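Local coordinates for RagB/SusD domain protein (Flavobacterium johnsoniae, PDB 5J5U) that probably binds chitin chains or chitin oligosaccharides at the cell surface, as a SusD-like lipoprotein of a chitin utilization locus, at residues E80-I88 / M100-V111; S28-L39 / G244-D254. All coordinates share one frame; numbering follows the deposited sequence.

Contact 1: residues E80-I88 / M100-V111; sequences ELKNVVDII and MNAVAKIMKVMV
I88 lies over the 100-111 helix and fits as a knob into the hole formed by N101, A104, K105 and K108. Its CG1 stands anti to the carbonyl carbon (chi1 -64°), and the extended chain carries CD1 across the partner helix. I88 CD1 is 3.5 Å from K105 CG and also meets K108 CE. Lower on the same side chain, I88 CG1 rests 3.6 Å from A104 CB. The I88 and K105 side chains meet at about a right angle. An alanine here would probably open a gap between A104 and the lysine chains and leave the K108 methylenes freer to turn.

K108 returns the knob: its side chain enters the hole of L81, V84, V85 and I88. Bends at chi2 and chi3 bring its CE to I88 CD1. Its carbons lie against these four residues, while NZ makes a hydrogen bond to Y124 OH.

A104 offers only its CB to both isoleucines. I87 CG2 is 3.5 Å from A104 CB. V84 CG2 sits 3.7 Å from M107 CB, while V84 CG1 faces K108 CB across 4.0 Å. Near the other end, V111 CG1 lies between L81 and the E80 side chain, 3.7 Å from E80 OE1. That carboxylate forms a salt bridge with R114 and a hydrogen bond with Y33. N101 and K105 both bond to Q160 of helix 143-160.

The segments belong to neighbouring helices 66-90 and 98-119 and run nearly antiparallel, 155° between directions and 8.7 Å between axes. This is a helical hairpin of the SusD-like fold. Its chemistry implies an apolar seam of branched side chains and lysine methylenes, with the polar ends paired mainly to residues beyond the two segments.

Contact 2: residues S28-L39 / G244-D254; sequences SGDGYYQHRTNL and GNGLSYGFISD
Two glycines meet backbone to backbone where the helices cross: G31 CA lies 3.5 Å from G246 CA. A CB on G246 would clash with the backbone from S28 to G31, and one on G31 would strike the Y249 ring. The lack of side chains at G31 and G246 lets the axes of the short segments 31-39 and 246-253 approach to 7.3 Å, crossing at -71°.

G246 N donates to S28 O at 2.8 Å, in the carbonyl plane. A third glycine, G250, puts its CA over one face of the H35 ring, 3.6 Å from the centroid, in a CH-pi contact. H35 CG lies anti to the backbone N (chi1 -166°), which swings the ring out to D254. There H35 NE2 donates to D254 OD1 at 3.1 Å. D254 OD1 lies near the plane of the H35 ring, at its edge, while NE2 approaches from above the carboxylate plane.

L39 CD1 touches F251 CE1 at 3.8 Å. N38 ND2 bonds almost straight to Q34 OE1, beside the methyls of L247. Both helices start with side-chain N-caps, D30 and N245. This is a glycine-lined helix crossing, built on G31, G246 and G250, that joins helix 31-45 to the short helix 246-253 within the SusD-like fold.

How the contacts relate
Contact 1 is nested in the chain loop that contact 2 closes, and their centres are 23 Å apart. They still meet directly: Y33 OH of the 28-39 segment lies 2.6 Å from E80 OE2 of the 80-88 segment, a probable hydrogen bond. R114 ties to both residues, through E80 OE1 and Y33 OH. The earlier turns of helix 66-90 touch Y32, Y33 and T37 of helix 31-45, and N75 on the same helix bonds to D30. The contact 1 segment itself reaches helix 31-45 through E80 and Y33. Contact 1 joins sequence neighbours, whereas contact 2 spans 204 intervening residues.

Contact 1: residues E80-I88 / M100-V111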
loop_
_atom_site.group_PDB
_atom_site.type_symbol
_atom_site.label_atom_id
_atom_site.label_comp_id
_atom_site.label_asym_id
_atom_site.label_seq_id
_atom_site.Cartn_x
_atom_site.Cartn_y
_atom_site.Cartn_z
ATOM N N GLU A 80 5.926 3.531 16.602
ATOM C CA GLU A 80 5.009 4.504 15.988
ATOM C C GLU A 80 3.779 4.862 16.819
ATOM O O GLU A 80 3.571 6.030 17.127
ATOM C CB GLU A 80 4.567 4.000 14.607
ATOM C CG GLU A 80 5.741 3.818 13.639
ATOM C CD GLU A 80 5.360 3.142 12.330
ATOM O OE1 GLU A 80 4.152 3.072 11.994
ATOM O OE2 GLU A 80 6.286 2.667 11.634
ATOM N N LEU A 81 2.989 3.860 17.206
ATOM C CA LEU A 81 1.678 4.112 17.793
ATOM C C LEU A 81 1.771 4.949 19.063
ATOM O O LEU A 81 0.988 5.882 19.265
ATOM C CB LEU A 81 0.974 2.801 18.079
ATOM C CG LEU A 81 -0.477 2.955 18.498
ATOM C CD1 LEU A 81 -1.334 3.507 17.362
ATOM C CD2 LEU A 81 -0.965 1.589 18.930
ATOM N N LYS A 82 2.769 4.644 19.883
ATOM C CA LYS A 82 2.970 5.328 21.151
ATOM C C LYS A 82 3.279 6.817 21.003
ATOM O O LYS A 82 2.754 7.649 21.744
ATOM C CB LYS A 82 4.095 4.631 21.907
ATOM C CG LYS A 82 4.934 5.540 22.780
ATOM C CD LYS A 82 6.116 4.768 23.352
ATOM C CE LYS A 82 6.902 4.063 22.248
ATOM N NZ LYS A 82 7.344 4.977 21.153
ATOM N N ASN A 83 4.085 7.163 20.009
ATOM C CA ASN A 83 4.430 8.559 19.808
ATOM C C ASN A 83 3.225 9.366 19.409
ATOM O O ASN A 83 3.006 10.483 19.902
ATOM C CB ASN A 83 5.512 8.706 18.744
ATOM C CG ASN A 83 6.889 8.668 19.329
ATOM O OD1 ASN A 83 7.327 9.626 19.964
ATOM N ND2 ASN A 83 7.574 7.545 19.159
ATOM N N VAL A 84 2.443 8.800 18.500
ATOM C CA VAL A 84 1.345 9.542 17.927
ATOM C C VAL A 84 0.211 9.640 18.966
ATOM O O VAL A 84 -0.526 10.647 19.013
ATOM C CB VAL A 84 0.911 8.909 16.599
ATOM C CG1 VAL A 84 0.160 7.609 16.833
ATOM C CG2 VAL A 84 0.095 9.896 15.804
ATOM N N VAL A 85 0.106 8.625 19.835
ATOM C CA VAL A 85 -0.784 8.717 20.994
ATOM C C VAL A 85 -0.352 9.856 21.943
ATOM O O VAL A 85 -1.180 10.670 22.372
ATOM C CB VAL A 85 -0.847 7.398 21.767
ATOM C CG1 VAL A 85 -1.494 7.612 23.137
ATOM C CG2 VAL A 85 -1.672 6.397 20.977
ATOM N N ASP A 86 0.944 9.932 22.239
ATOM C CA ASP A 86 1.463 11.017 23.088
ATOM C C ASP A 86 1.246 12.411 22.486
ATOM O O ASP A 86 0.937 13.362 23.219
ATOM C CB ASP A 86 2.949 10.825 23.365
ATOM C CG ASP A 86 3.203 9.853 24.487
ATOM O OD1 ASP A 86 2.307 9.703 25.361
ATOM O OD2 ASP A 86 4.290 9.224 24.482
ATOM N N ILE A 87 1.378 12.539 21.163
ATOM C CA ILE A 87 1.081 13.822 20.534
ATOM C C ILE A 87 -0.384 14.159 20.753
ATOM O O ILE A 87 -0.704 15.253 21.209
ATOM C CB ILE A 87 1.372 13.848 19.038
ATOM C CG1 ILE A 87 2.848 13.600 18.763
ATOM C CG2 ILE A 87 1.014 15.206 18.469
ATOM C CD1 ILE A 87 3.147 13.351 17.295
ATOM N N ILE A 88 -1.275 13.216 20.457
ATOM C CA ILE A 88 -2.700 13.497 20.625
ATOM C C ILE A 88 -3.006 13.894 22.072
ATOM O O ILE A 88 -3.781 14.830 22.319
ATOM C CB ILE A 88 -3.562 12.291 20.205
ATOM C CG1 ILE A 88 -3.373 12.031 18.708
ATOM C CG2 ILE A 88 -5.034 12.532 20.499
ATOM C CD1 ILE A 88 -4.081 10.813 18.190
ATOM N N MET A 100 -2.579 20.631 15.374
ATOM C CA MET A 100 -1.620 19.550 15.544
ATOM C C MET A 100 -2.371 18.313 16.005
ATOM O O MET A 100 -2.139 17.214 15.502
ATOM C CB MET A 100 -0.531 19.907 16.541
ATOM C CG MET A 100 0.602 18.903 16.553
ATOM S SD MET A 100 1.910 19.279 15.363
ATOM C CE MET A 100 2.564 20.782 16.108
ATOM N N ASN A 101 -3.281 18.517 16.954
ATOM C CA ASN A 101 -4.096 17.445 17.496
ATOM C C ASN A 101 -4.820 16.698 16.383
ATOM O O ASN A 101 -4.912 15.477 16.396
ATOM C CB ASN A 101 -5.091 18.003 18.513
ATOM C CG ASN A 101 -5.953 16.934 19.140
ATOM O OD1 ASN A 101 -7.064 16.675 18.680
ATOM N ND2 ASN A 101 -5.455 16.318 20.211
ATOM N N ALA A 102 -5.332 17.445 15.421
ATOM C CA ALA A 102 -6.014 16.840 14.293
ATOM C C ALA A 102 -5.008 16.072 13.420
ATOM O O ALA A 102 -5.254 14.912 13.039
ATOM C CB ALA A 102 -6.747 17.901 13.480
ATOM N N VAL A 103 -3.867 16.704 13.132
ATOM C CA VAL A 103 -2.859 16.083 12.279
ATOM C C VAL A 103 -2.418 14.738 12.886
ATOM O O VAL A 103 -2.453 13.692 12.224
ATOM C CB VAL A 103 -1.645 17.026 12.066
ATOM C CG1 VAL A 103 -0.441 16.256 11.563
ATOM C CG2 VAL A 103 -2.002 18.141 11.081
ATOM N N ALA A 104 -2.053 14.771 14.162
ATOM C CA ALA A 104 -1.681 13.575 14.865
ATOM C C ALA A 104 -2.769 12.517 14.728
ATOM O O ALA A 104 -2.463 11.356 14.471
ATOM C CB ALA A 104 -1.410 13.882 16.318
ATOM N N LYS A 105 -4.031 12.910 14.868
ATOM C CA LYS A 105 -5.122 11.926 14.792
ATOM C C LYS A 105 -5.181 11.285 13.402
ATOM O O LYS A 105 -5.349 10.051 13.278
ATOM C CB LYS A 105 -6.474 12.560 15.150
ATOM C CG LYS A 105 -6.798 12.472 16.646
ATOM C CD LYS A 105 -8.111 13.153 17.004
ATOM C CE LYS A 105 -8.137 14.576 16.482
ATOM N NZ LYS A 105 -9.288 15.342 16.994
ATOM N N ILE A 106 -5.004 12.116 12.366
ATOM C CA ILE A 106 -4.944 11.615 10.996
ATOM C C ILE A 106 -3.751 10.661 10.894
ATOM O O ILE A 106 -3.886 9.539 10.396
ATOM C CB ILE A 106 -4.843 12.766 9.968
ATOM C CG1 ILE A 106 -6.103 13.623 10.028
ATOM C CG2 ILE A 106 -4.734 12.244 8.557
ATOM C CD1 ILE A 106 -6.003 14.878 9.228
ATOM N N MET A 107 -2.611 11.080 11.447
ATOM C CA MET A 107 -1.445 10.216 11.443
ATOM C C MET A 107 -1.833 8.876 12.054
ATOM O O MET A 107 -1.508 7.824 11.492
ATOM C CB MET A 107 -0.276 10.830 12.221
ATOM C CG MET A 107 0.460 11.928 11.493
ATOM S SD MET A 107 1.291 11.393 9.992
ATOM C CE MET A 107 2.518 10.247 10.597
ATOM N N LYS A 108 -2.572 8.921 13.168
ATOM C CA LYS A 108 -2.785 7.709 13.940
ATOM C C LYS A 108 -3.583 6.716 13.117
ATOM O O LYS A 108 -3.366 5.502 13.224
ATOM C CB LYS A 108 -3.471 7.994 15.271
ATOM C CG LYS A 108 -3.933 6.722 15.985
ATOM C CD LYS A 108 -3.747 6.798 17.488
ATOM C CE LYS A 108 -4.969 7.343 18.185
ATOM N NZ LYS A 108 -6.234 6.739 17.705
ATOM N N VAL A 109 -4.443 7.229 12.234
ATOM C CA VAL A 109 -5.220 6.319 11.398
ATOM C C VAL A 109 -4.270 5.649 10.393
ATOM O O VAL A 109 -4.275 4.434 10.246
ATOM C CB VAL A 109 -6.396 7.043 10.692
ATOM C CG1 VAL A 109 -7.109 6.097 9.729
ATOM C CG2 VAL A 109 -7.384 7.596 11.731
ATOM N N MET A 110 -3.415 6.436 9.755
ATOM C CA MET A 110 -2.488 5.903 8.769
ATOM C C MET A 110 -1.554 4.855 9.376
ATOM O O MET A 110 -1.331 3.791 8.786
ATOM C CB MET A 110 -1.671 7.039 8.155
ATOM C CG MET A 110 -2.493 7.971 7.275
ATOM S SD MET A 110 -1.558 9.415 6.699
ATOM C CE MET A 110 -0.581 8.684 5.394
ATOM N N VAL A 111 -1.034 5.147 10.563
ATOM C CA VAL A 111 -0.231 4.178 11.293
ATOM C C VAL A 111 -1.024 2.871 11.524
ATOM O O VAL A 111 -0.526 1.792 11.214
ATOM C CB VAL A 111 0.260 4.756 12.679
ATOM C CG1 VAL A 111 0.828 3.657 13.597
ATOM C CG2 VAL A 111 1.269 5.926 12.512
#

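Contact 2: residues S28-L39 / G244-D254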
loop_
_atom_site.group_PDB
_atom_site.type_symbol
_atom_site.label_atom_id
_atom_site.label_comp_id
_atom_site.label_asym_id
_atom_site.label_seq_id
_atom_site.Cartn_x
_atom_site.Cartn_y
_atom_site.Cartn_z
ATOM N N SER A 28 8.184 5.169 6.582
ATOM C CA SER A 28 8.790 4.822 5.286
ATOM C C SER A 28 10.270 4.489 5.383
ATOM O O SER A 28 10.809 3.819 4.523
ATOM C CB SER A 28 8.607 5.960 4.277
ATOM O OG SER A 28 9.429 7.063 4.610
ATOM N N GLY A 29 10.933 4.967 6.426
ATOM C CA GLY A 29 12.360 4.755 6.584
ATOM C C GLY A 29 12.745 3.562 7.443
ATOM O O GLY A 29 13.930 3.322 7.686
ATOM N N ASP A 30 11.754 2.833 7.942
ATOM C CA ASP A 30 12.037 1.628 8.720
ATOM C C ASP A 30 12.187 0.479 7.722
ATOM O O ASP A 30 11.197 -0.103 7.264
ATOM C CB ASP A 30 10.928 1.328 9.738
ATOM C CG ASP A 30 11.342 0.268 10.758
ATOM O OD1 ASP A 30 12.333 -0.454 10.502
ATOM O OD2 ASP A 30 10.647 0.129 11.790
ATOM N N GLY A 31 13.434 0.201 7.356
ATOM C CA GLY A 31 13.741 -0.811 6.367
ATOM C C GLY A 31 13.380 -2.189 6.868
ATOM O O GLY A 31 13.163 -3.107 6.070
ATOM N N TYR A 32 13.312 -2.325 8.192
ATOM C CA TYR A 32 12.995 -3.605 8.810
ATOM C C TYR A 32 11.633 -4.152 8.341
ATOM O O TYR A 32 11.560 -5.317 7.947
ATOM C CB TYR A 32 13.041 -3.493 10.344
ATOM C CG TYR A 32 12.894 -4.818 11.048
ATOM C CD1 TYR A 32 11.683 -5.200 11.618
ATOM C CD2 TYR A 32 13.963 -5.709 11.119
ATOM C CE1 TYR A 32 11.552 -6.424 12.252
ATOM C CE2 TYR A 32 13.840 -6.926 11.743
ATOM C CZ TYR A 32 12.634 -7.283 12.299
ATOM O OH TYR A 32 12.507 -8.499 12.922
ATOM N N TYR A 33 10.566 -3.356 8.337
ATOM C CA TYR A 33 9.299 -3.934 7.848
ATOM C C TYR A 33 8.955 -3.551 6.428
ATOM O O TYR A 33 8.070 -4.166 5.837
ATOM C CB TYR A 33 8.101 -3.612 8.763
ATOM C CG TYR A 33 7.611 -2.196 8.839
ATOM C CD1 TYR A 33 6.876 -1.623 7.811
ATOM C CD2 TYR A 33 7.826 -1.441 9.987
ATOM C CE1 TYR A 33 6.393 -0.295 7.906
ATOM C CE2 TYR A 33 7.353 -0.140 10.103
ATOM C CZ TYR A 33 6.640 0.425 9.069
ATOM O OH TYR A 33 6.180 1.706 9.208
ATOM N N GLN A 34 9.628 -2.553 5.866
ATOM C CA GLN A 34 9.472 -2.313 4.431
ATOM C C GLN A 34 10.010 -3.507 3.675
ATOM O O GLN A 34 9.441 -3.936 2.662
ATOM C CB GLN A 34 10.201 -1.037 3.978
ATOM C CG GLN A 34 9.573 0.238 4.463
ATOM C CD GLN A 34 8.191 0.479 3.860
ATOM O OE1 GLN A 34 7.839 -0.059 2.801
ATOM N NE2 GLN A 34 7.401 1.289 4.546
ATOM N N HIS A 35 11.111 -4.051 4.172
ATOM C CA HIS A 35 11.706 -5.205 3.528
ATOM C C HIS A 35 10.799 -6.432 3.715
ATOM O O HIS A 35 10.541 -7.183 2.770
ATOM C CB HIS A 35 13.118 -5.465 4.102
ATOM C CG HIS A 35 13.941 -6.421 3.298
ATOM N ND1 HIS A 35 15.186 -6.855 3.702
ATOM C CD2 HIS A 35 13.704 -7.021 2.105
ATOM C CE1 HIS A 35 15.673 -7.692 2.803
ATOM N NE2 HIS A 35 14.796 -7.809 1.822
ATOM N N ARG A 36 10.307 -6.632 4.935
ATOM C CA ARG A 36 9.617 -7.880 5.258
ATOM C C ARG A 36 8.106 -7.849 4.922
ATOM O O ARG A 36 7.572 -8.794 4.349
ATOM C CB ARG A 36 9.834 -8.211 6.734
ATOM C CG ARG A 36 11.271 -8.620 7.052
ATOM C CD ARG A 36 11.606 -8.498 8.554
ATOM N NE ARG A 36 12.968 -8.977 8.828
ATOM C CZ ARG A 36 14.073 -8.277 8.580
ATOM N NH1 ARG A 36 13.986 -7.057 8.070
ATOM N NH2 ARG A 36 15.264 -8.794 8.834
ATOM N N THR A 37 7.427 -6.752 5.232
ATOM C CA THR A 37 5.982 -6.706 5.049
ATOM C C THR A 37 5.570 -6.162 3.690
ATOM O O THR A 37 4.631 -6.664 3.086
ATOM C CB THR A 37 5.305 -5.846 6.129
ATOM O OG1 THR A 37 5.865 -6.161 7.402
ATOM C CG2 THR A 37 3.815 -6.138 6.160
ATOM N N ASN A 38 6.274 -5.139 3.220
ATOM C CA ASN A 38 6.006 -4.527 1.915
ATOM C C ASN A 38 6.611 -5.361 0.779
ATOM O O ASN A 38 5.874 -5.937 -0.052
ATOM C CB ASN A 38 6.555 -3.076 1.898
ATOM C CG ASN A 38 6.303 -2.316 0.572
ATOM O OD1 ASN A 38 5.756 -2.840 -0.406
ATOM N ND2 ASN A 38 6.725 -1.059 0.554
ATOM N N LEU A 39 7.941 -5.461 0.775
ATOM C CA LEU A 39 8.647 -6.113 -0.319
ATOM C C LEU A 39 8.402 -7.621 -0.361
ATOM O O LEU A 39 7.870 -8.121 -1.319
ATOM C CB LEU A 39 10.166 -5.834 -0.228
ATOM C CG LEU A 39 11.109 -6.308 -1.362
ATOM C CD1 LEU A 39 10.470 -6.137 -2.730
ATOM C CD2 LEU A 39 12.471 -5.600 -1.342
ATOM N N GLY A 244 16.960 7.084 5.353
ATOM C CA GLY A 244 16.854 6.527 4.010
ATOM C C GLY A 244 15.550 5.773 3.749
ATOM O O GLY A 244 14.942 5.222 4.680
ATOM N N ASN A 245 15.135 5.723 2.481
ATOM C CA ASN A 245 13.965 4.944 2.082
ATOM C C ASN A 245 14.149 3.492 2.538
ATOM O O ASN A 245 15.108 2.829 2.155
ATOM C CB ASN A 245 13.755 5.061 0.547
ATOM C CG ASN A 245 12.528 4.283 0.025
ATOM O OD1 ASN A 245 12.415 3.075 0.246
ATOM N ND2 ASN A 245 11.639 4.967 -0.712
ATOM N N GLY A 246 13.258 3.013 3.404
ATOM C CA GLY A 246 13.324 1.634 3.888
ATOM C C GLY A 246 13.120 0.573 2.808
ATOM O O GLY A 246 13.726 -0.509 2.822
ATOM N N LEU A 247 12.248 0.888 1.860
ATOM C CA LEU A 247 11.965 -0.042 0.769
ATOM C C LEU A 247 13.226 -0.245 -0.078
ATOM O O LEU A 247 13.556 -1.384 -0.452
ATOM C CB LEU A 247 10.809 0.459 -0.098
ATOM C CG LEU A 247 10.556 -0.403 -1.327
ATOM C CD1 LEU A 247 10.211 -1.826 -0.926
ATOM C CD2 LEU A 247 9.455 0.199 -2.221
ATOM N N SER A 248 13.943 0.846 -0.346
ATOM C CA SER A 248 15.197 0.727 -1.083
ATOM C C SER A 248 16.184 -0.082 -0.266
ATOM O O SER A 248 16.891 -0.918 -0.796
ATOM C CB SER A 248 15.797 2.096 -1.409
ATOM O OG SER A 248 14.885 2.882 -2.150
ATOM N N TYR A 249 16.186 0.124 1.040
ATOM C CA TYR A 249 17.007 -0.713 1.903
ATOM C C TYR A 249 16.737 -2.196 1.609
ATOM O O TYR A 249 17.668 -2.999 1.509
ATOM C CB TYR A 249 16.745 -0.403 3.376
ATOM C CG TYR A 249 17.339 -1.422 4.316
ATOM C CD1 TYR A 249 18.699 -1.413 4.596
ATOM C CD2 TYR A 249 16.543 -2.387 4.926
ATOM C CE1 TYR A 249 19.255 -2.332 5.451
ATOM C CE2 TYR A 249 17.092 -3.323 5.784
ATOM C CZ TYR A 249 18.455 -3.283 6.043
ATOM O OH TYR A 249 19.027 -4.192 6.893
ATOM N N GLY A 250 15.464 -2.563 1.478
ATOM C CA GLY A 250 15.152 -3.941 1.117
ATOM C C GLY A 250 15.693 -4.320 -0.267
ATOM O O GLY A 250 16.318 -5.355 -0.433
ATOM N N PHE A 251 15.441 -3.467 -1.258
ATOM C CA PHE A 251 15.977 -3.650 -2.610
ATOM C C PHE A 251 17.493 -3.880 -2.634
ATOM O O PHE A 251 17.983 -4.707 -3.401
ATOM C CB PHE A 251 15.628 -2.438 -3.479
ATOM C CG PHE A 251 14.209 -2.444 -3.994
ATOM C CD1 PHE A 251 13.607 -3.630 -4.398
ATOM C CD2 PHE A 251 13.485 -1.268 -4.086
ATOM C CE1 PHE A 251 12.297 -3.633 -4.879
ATOM C CE2 PHE A 251 12.169 -1.255 -4.575
ATOM C CZ PHE A 251 11.581 -2.436 -4.968
ATOM N N ILE A 252 18.217 -3.171 -1.767
ATOM C CA ILE A 252 19.686 -3.220 -1.698
ATOM C C ILE A 252 20.167 -4.436 -0.895
ATOM O O ILE A 252 21.171 -5.042 -1.236
ATOM C CB ILE A 252 20.260 -1.908 -1.112
ATOM C CG1 ILE A 252 20.007 -0.759 -2.086
ATOM C CG2 ILE A 252 21.761 -1.998 -0.885
ATOM C CD1 ILE A 252 20.157 0.634 -1.486
ATOM N N SER A 253 19.430 -4.832 0.137
ATOM C CA SER A 253 19.812 -6.031 0.885
ATOM C C SER A 253 19.481 -7.318 0.111
ATOM O O SER A 253 19.995 -8.378 0.430
ATOM C CB SER A 253 19.140 -6.047 2.245
ATOM O OG SER A 253 19.150 -4.741 2.771
ATOM N N ASP A 254 18.623 -7.221 -0.894
ATOM C CA ASP A 254 18.411 -8.331 -1.824
ATOM C C ASP A 254 19.467 -8.330 -2.935
ATOM O O ASP A 254 19.350 -9.075 -3.924
ATOM C CB ASP A 254 17.017 -8.277 -2.442
ATOM C CG ASP A 254 15.932 -8.655 -1.457
ATOM O OD1 ASP A 254 16.233 -9.292 -0.425
ATOM O OD2 ASP A 254 14.761 -8.331 -1.727
HETATM O O HOH W 1 15.919 3.138 5.621
#